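Local coordinates for substrate-binding protein (Synechococcus sp., PDB 6WPN), which probably binds a sugar or oligosaccharide in the periplasm as the solute-binding component of a transport system, at residues Pro169-Ser174 and Glu257-Ala262; Gly150-Gln155 and Thr179-Leu184. All coordinates share one frame; numbering follows the deposited sequence.

Contact 1 (Pro169-Ser174 and Glu257-Ala262); sequences PAYARS and ELALLA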
loop_
_atom_site.group_PDB
_atom_site.type_symbol
_atom_site.label_atom_id
_atom_site.label_comp_id
_atom_site.label_asym_id
_atom_site.label_seq_id
_atom_site.Cartn_x
_atom_site.Cartn_y
_atom_site.Cartn_z
ATOM N N PRO A 169 18.614 -13.216 -0.858
ATOM C CA PRO A 169 19.004 -14.448 -1.575
ATOM C C PRO A 169 19.559 -15.533 -0.667
ATOM O O PRO A 169 19.078 -16.672 -0.715
ATOM C CB PRO A 169 20.045 -13.945 -2.585
ATOM C CG PRO A 169 19.661 -12.541 -2.835
ATOM C CD PRO A 169 19.218 -12.026 -1.490
ATOM N N ALA A 170 20.554 -15.215 0.166
ATOM C CA ALA A 170 21.119 -16.224 1.061
ATOM C C ALA A 170 20.053 -16.810 1.981
ATOM O O ALA A 170 20.037 -18.020 2.232
ATOM C CB ALA A 170 22.259 -15.619 1.879
ATOM N N TYR A 171 19.150 -15.964 2.481
ATOM C CA TYR A 171 18.051 -16.433 3.319
ATOM C C TYR A 171 17.118 -17.352 2.544
ATOM O O TYR A 171 16.759 -18.437 3.020
ATOM C CB TYR A 171 17.292 -15.230 3.883
ATOM C CG TYR A 171 15.826 -15.464 4.181
ATOM C CD1 TYR A 171 15.422 -16.149 5.320
ATOM C CD2 TYR A 171 14.841 -14.959 3.339
ATOM C CE1 TYR A 171 14.079 -16.346 5.598
ATOM C CE2 TYR A 171 13.502 -15.151 3.608
ATOM C CZ TYR A 171 13.128 -15.843 4.739
ATOM O OH TYR A 171 11.785 -16.035 5.000
ATOM N N ALA A 172 16.709 -16.926 1.342
ATOM C CA ALA A 172 15.764 -17.705 0.547
ATOM C C ALA A 172 16.325 -19.080 0.207
ATOM O O ALA A 172 15.591 -20.075 0.212
ATOM C CB ALA A 172 15.396 -16.944 -0.730
ATOM N N ARG A 173 17.617 -19.151 -0.113
ATOM C CA ARG A 173 18.236 -20.442 -0.394
ATOM C C ARG A 173 18.150 -21.367 0.814
ATOM O O ARG A 173 17.785 -22.541 0.682
ATOM C CB ARG A 173 19.690 -20.247 -0.828
ATOM C CG ARG A 173 19.825 -19.586 -2.185
ATOM C CD ARG A 173 21.228 -19.691 -2.744
ATOM N NE ARG A 173 22.074 -18.575 -2.330
ATOM C CZ ARG A 173 22.267 -17.480 -3.058
ATOM N NH1 ARG A 173 21.673 -17.356 -4.238
ATOM N NH2 ARG A 173 23.050 -16.511 -2.605
ATOM N N SER A 174 18.465 -20.848 2.007
ATOM C CA SER A 174 18.443 -21.687 3.203
ATOM C C SER A 174 17.051 -22.247 3.460
ATOM O O SER A 174 16.906 -23.405 3.869
ATOM C CB SER A 174 18.927 -20.894 4.420
ATOM O OG SER A 174 20.332 -20.708 4.387
ATOM N N GLU A 257 3.548 -22.746 4.278
ATOM C CA GLU A 257 4.428 -22.942 3.135
ATOM C C GLU A 257 5.235 -21.701 2.780
ATOM O O GLU A 257 6.012 -21.738 1.820
ATOM C CB GLU A 257 3.616 -23.401 1.919
ATOM C CG GLU A 257 3.237 -24.874 1.954
ATOM C CD GLU A 257 4.437 -25.792 1.774
ATOM O OE1 GLU A 257 5.347 -25.435 0.991
ATOM O OE2 GLU A 257 4.473 -26.867 2.418
ATOM N N LEU A 258 5.073 -20.608 3.525
ATOM C CA LEU A 258 5.781 -19.358 3.274
ATOM C C LEU A 258 6.399 -18.880 4.581
ATOM O O LEU A 258 5.689 -18.700 5.575
ATOM C CB LEU A 258 4.828 -18.303 2.700
ATOM C CG LEU A 258 5.417 -16.976 2.218
ATOM C CD1 LEU A 258 6.485 -17.229 1.174
ATOM C CD2 LEU A 258 4.325 -16.075 1.653
ATOM N N ALA A 259 7.718 -18.663 4.578
ATOM C CA ALA A 259 8.411 -18.300 5.810
ATOM C C ALA A 259 8.216 -16.832 6.170
ATOM O O ALA A 259 8.155 -16.495 7.356
ATOM C CB ALA A 259 9.903 -18.613 5.694
ATOM N N LEU A 260 8.120 -15.949 5.180
ATOM C CA LEU A 260 7.942 -14.525 5.434
ATOM C C LEU A 260 6.805 -14.010 4.565
ATOM O O LEU A 260 6.788 -14.246 3.355
ATOM C CB LEU A 260 9.231 -13.739 5.155
ATOM C CG LEU A 260 9.256 -12.243 5.499
ATOM C CD1 LEU A 260 10.671 -11.789 5.827
ATOM C CD2 LEU A 260 8.703 -11.402 4.360
ATOM N N LEU A 261 5.884 -13.274 5.180
ATOM C CA LEU A 261 4.742 -12.681 4.496
ATOM C C LEU A 261 4.737 -11.186 4.778
ATOM O O LEU A 261 4.674 -10.774 5.939
ATOM C CB LEU A 261 3.433 -13.323 4.967
ATOM C CG LEU A 261 2.125 -12.725 4.445
ATOM C CD1 LEU A 261 1.910 -13.038 2.968
ATOM C CD2 LEU A 261 0.951 -13.212 5.278
ATOM N N ALA A 262 4.814 -10.375 3.728
ATOM C CA ALA A 262 4.756 -8.923 3.889
ATOM C C ALA A 262 3.304 -8.523 4.110
ATOM O O ALA A 262 2.504 -8.506 3.175
ATOM C CB ALA A 262 5.348 -8.220 2.672
#
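Tyr171 of helix 168-179 reaches across to Ala259 and Leu260, where the loop after helix 246-254 becomes strand 260-263. Its CB leaves the helix toward segment 257-262, and with CG anti to the backbone N (chi1 152°) the ring extends away from the helix. Along the way the ring passes Leu153 of helix 150-155 and the loop residues Leu158 and Pro162. Tyr171 CZ, the ring atom that comes closest, lies 4.4 Å from Ala259 CB and equally far from Leu260 CB. The hydroxyl then touches the methyl of Ala259 and the CB methylene of Leu260: Tyr171 OH lies 3.3 Å from Ala259 CB and 3.4 Å from Leu260 CB. Both carbons sit obliquely to the ring. No hydrogen bond joins the two segments. Beyond the contact, Leu260 packs on Ser146 and Val148 of strand 137-149, so the tip of the tyrosine meets the sheet through Leu260. All three touching residues are buried, and the summed interface is small, 101 Å². The chemistry implies a buried phenol oxygen set against aliphatic carbons that offer it no hydrogen bond, while the backbone O of Gly183, to which OH is hydrogen-bonded, supplies its polar partner.

Contact 2 (Gly150-Gln155 and Thr179-Leu184); sequences GDLLRQ and TGRYGL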
loop_
_atom_site.group_PDB
_atom_site.type_symbol
_atom_site.label_atom_id
_atom_site.label_comp_id
_atom_site.label_asym_id
_atom_site.label_seq_id
_atom_site.Cartn_x
_atom_site.Cartn_y
_atom_site.Cartn_z
ATOM N N GLY A 150 8.354 -18.449 12.529
ATOM C CA GLY A 150 9.545 -18.818 13.277
ATOM C C GLY A 150 9.816 -20.306 13.262
ATOM O O GLY A 150 10.964 -20.738 13.400
ATOM N N ASP A 151 8.772 -21.111 13.096
ATOM C CA ASP A 151 8.972 -22.551 13.070
ATOM C C ASP A 151 9.682 -22.991 11.791
ATOM O O ASP A 151 10.516 -23.904 11.820
ATOM C CB ASP A 151 7.637 -23.260 13.230
ATOM C CG ASP A 151 7.799 -24.742 13.295
ATOM O OD1 ASP A 151 8.006 -25.277 14.409
ATOM O OD2 ASP A 151 7.770 -25.361 12.217
ATOM N N LEU A 152 9.353 -22.367 10.654
ATOM C CA LEU A 152 10.080 -22.655 9.422
ATOM C C LEU A 152 11.534 -22.209 9.523
ATOM O O LEU A 152 12.420 -22.863 8.964
ATOM C CB LEU A 152 9.401 -21.985 8.222
ATOM C CG LEU A 152 8.078 -22.566 7.713
ATOM C CD1 LEU A 152 7.526 -21.750 6.551
ATOM C CD2 LEU A 152 8.257 -24.016 7.293
ATOM N N LEU A 153 11.802 -21.119 10.243
ATOM C CA LEU A 153 13.177 -20.657 10.399
ATOM C C LEU A 153 14.014 -21.683 11.151
ATOM O O LEU A 153 15.141 -21.998 10.748
ATOM C CB LEU A 153 13.212 -19.318 11.134
ATOM C CG LEU A 153 12.841 -18.051 10.370
ATOM C CD1 LEU A 153 13.235 -16.849 11.200
ATOM C CD2 LEU A 153 13.520 -18.013 9.011
ATOM N N ARG A 154 13.482 -22.218 12.254
ATOM C CA ARG A 154 14.215 -23.247 12.986
ATOM C C ARG A 154 14.421 -24.506 12.142
ATOM O O ARG A 154 15.477 -25.146 12.226
ATOM C CB ARG A 154 13.492 -23.593 14.290
ATOM C CG ARG A 154 13.631 -22.545 15.395
ATOM C CD ARG A 154 13.057 -23.041 16.720
ATOM N NE ARG A 154 11.595 -23.105 16.710
ATOM C CZ ARG A 154 10.894 -24.212 16.482
ATOM N NH1 ARG A 154 11.512 -25.359 16.231
ATOM N NH2 ARG A 154 9.565 -24.168 16.493
ATOM N N GLN A 155 13.428 -24.877 11.324
ATOM C CA GLN A 155 13.599 -26.012 10.419
ATOM C C GLN A 155 14.708 -25.747 9.401
ATOM O O GLN A 155 15.447 -26.665 9.033
ATOM C CB GLN A 155 12.267 -26.331 9.715
ATOM C CG GLN A 155 12.323 -27.564 8.820
ATOM C CD GLN A 155 10.983 -27.896 8.190
ATOM O OE1 GLN A 155 10.030 -27.108 8.310
ATOM N NE2 GLN A 155 10.901 -29.006 7.494
ATOM N N THR A 179 14.108 -26.772 4.048
ATOM C CA THR A 179 12.711 -27.018 4.380
ATOM C C THR A 179 11.836 -27.306 3.177
ATOM O O THR A 179 10.720 -27.808 3.361
ATOM C CB THR A 179 12.090 -25.815 5.103
ATOM O OG1 THR A 179 11.865 -24.773 4.152
ATOM C CG2 THR A 179 13.016 -25.294 6.177
ATOM N N GLY A 180 12.291 -26.997 1.964
ATOM C CA GLY A 180 11.465 -27.136 0.789
ATOM C C GLY A 180 10.418 -26.064 0.619
ATOM O O GLY A 180 9.821 -25.969 -0.460
ATOM N N ARG A 181 10.201 -25.227 1.626
ATOM C CA ARG A 181 9.229 -24.155 1.542
ATOM C C ARG A 181 9.891 -22.918 0.945
ATOM O O ARG A 181 11.078 -22.913 0.618
ATOM C CB ARG A 181 8.640 -23.862 2.923
ATOM C CG ARG A 181 7.445 -24.721 3.313
ATOM C CD ARG A 181 7.784 -26.196 3.404
ATOM N NE ARG A 181 6.642 -26.995 3.829
ATOM C CZ ARG A 181 6.643 -28.322 3.928
ATOM N NH1 ARG A 181 7.731 -29.013 3.606
ATOM N NH2 ARG A 181 5.555 -28.958 4.340
ATOM N N TYR A 182 9.116 -21.854 0.789
ATOM C CA TYR A 182 9.587 -20.640 0.139
ATOM C C TYR A 182 9.835 -19.533 1.155
ATOM O O TYR A 182 9.077 -19.373 2.117
ATOM C CB TYR A 182 8.579 -20.197 -0.929
ATOM C CG TYR A 182 8.571 -21.142 -2.109
ATOM C CD1 TYR A 182 9.519 -21.030 -3.118
ATOM C CD2 TYR A 182 7.649 -22.183 -2.186
ATOM C CE1 TYR A 182 9.529 -21.907 -4.189
ATOM C CE2 TYR A 182 7.651 -23.067 -3.255
ATOM C CZ TYR A 182 8.595 -22.921 -4.251
ATOM O OH TYR A 182 8.616 -23.787 -5.318
ATOM N N GLY A 183 10.896 -18.754 0.918
ATOM C CA GLY A 183 11.261 -17.698 1.844
ATOM C C GLY A 183 10.403 -16.457 1.742
ATOM O O GLY A 183 10.180 -15.775 2.749
ATOM N N LEU A 184 9.932 -16.125 0.542
ATOM C CA LEU A 184 9.121 -14.928 0.350
ATOM C C LEU A 184 8.305 -15.075 -0.929
ATOM O O LEU A 184 8.483 -16.019 -1.702
ATOM C CB LEU A 184 9.989 -13.664 0.308
ATOM C CG LEU A 184 10.797 -13.420 -0.964
ATOM C CD1 LEU A 184 11.281 -11.977 -1.006
ATOM C CD2 LEU A 184 11.978 -14.393 -1.068
#
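An ST turn at the end of helix 168-179 forms one side of this contact, and the short helix 150-155 forms the other. Across it, the methyl of Thr179 meets the extended chain of Gln155: Thr179 CG2 lies 3.6 Å from Gln155 CG. The same methyl comes within 3.7 Å of the main-chain atom Leu152 O, so it sits against helix backbone as well as side chain. Gln155 has CG anti to its own backbone N (chi1 -176°) and stays extended, which carries its amide alongside Thr179 CB, the two side chains crossing obliquely. Three residues earlier, Leu152 CD2 approaches Arg181 CG at 4.1 Å, with the two side chains at about a right angle.

Two of the turn's hydrogen bonds are made inside segment 179-184. Arg181 N donates to Thr179 OG1 at 3.1 Å. Arg181 is bent at chi2 (63°), and its NH1 donates to Thr179 O at 3.2 Å, almost in line with the C=O bond (175°) and near the guanidinium plane. Outside the segment, Thr179 OG1 is also hydrogen-bonded to Ile175 O, one turn back in the helix, and Arg181 NE forms a salt bridge with Glu257. Gly180, between Thr179 and Arg181, has positive phi, which favours glycine where the chain leaves the helix. Were Thr179 an alanine, Arg181 N would probably lose its side-chain acceptor, Ile175 O the hydroxyl bonded to it, and a gap would open against Gln155 CG. No hydrogen bond joins the two segments, so the contact rests on van der Waals packing; the turn's own bonds probably hold the shape that helix 150-155 meets.

How the contacts relate
The centres of contacts 1 and 2 are about 7 Å apart, and both draw on helix 168-179: contact 1 on its body, contact 2 on its end. Along the chain the segments alternate, 150-155, 169-174, 179-184, then 257-262. The two meet directly where Gly183 O lies 3.3 Å from Leu260 CB, and Tyr182 shares backbone hydrogen bonds with Glu257 and Ala259. Segment 179-184 thus meets both helix 150-155 and the approach to strand 260-263, which also touch each other through Leu152 and Ala259. Both contacts lie in the bacterial extracellular solute-binding family region, on the same side of the chain's centre, about 21 and 26 Å from it, consistent with the framework of one lobe.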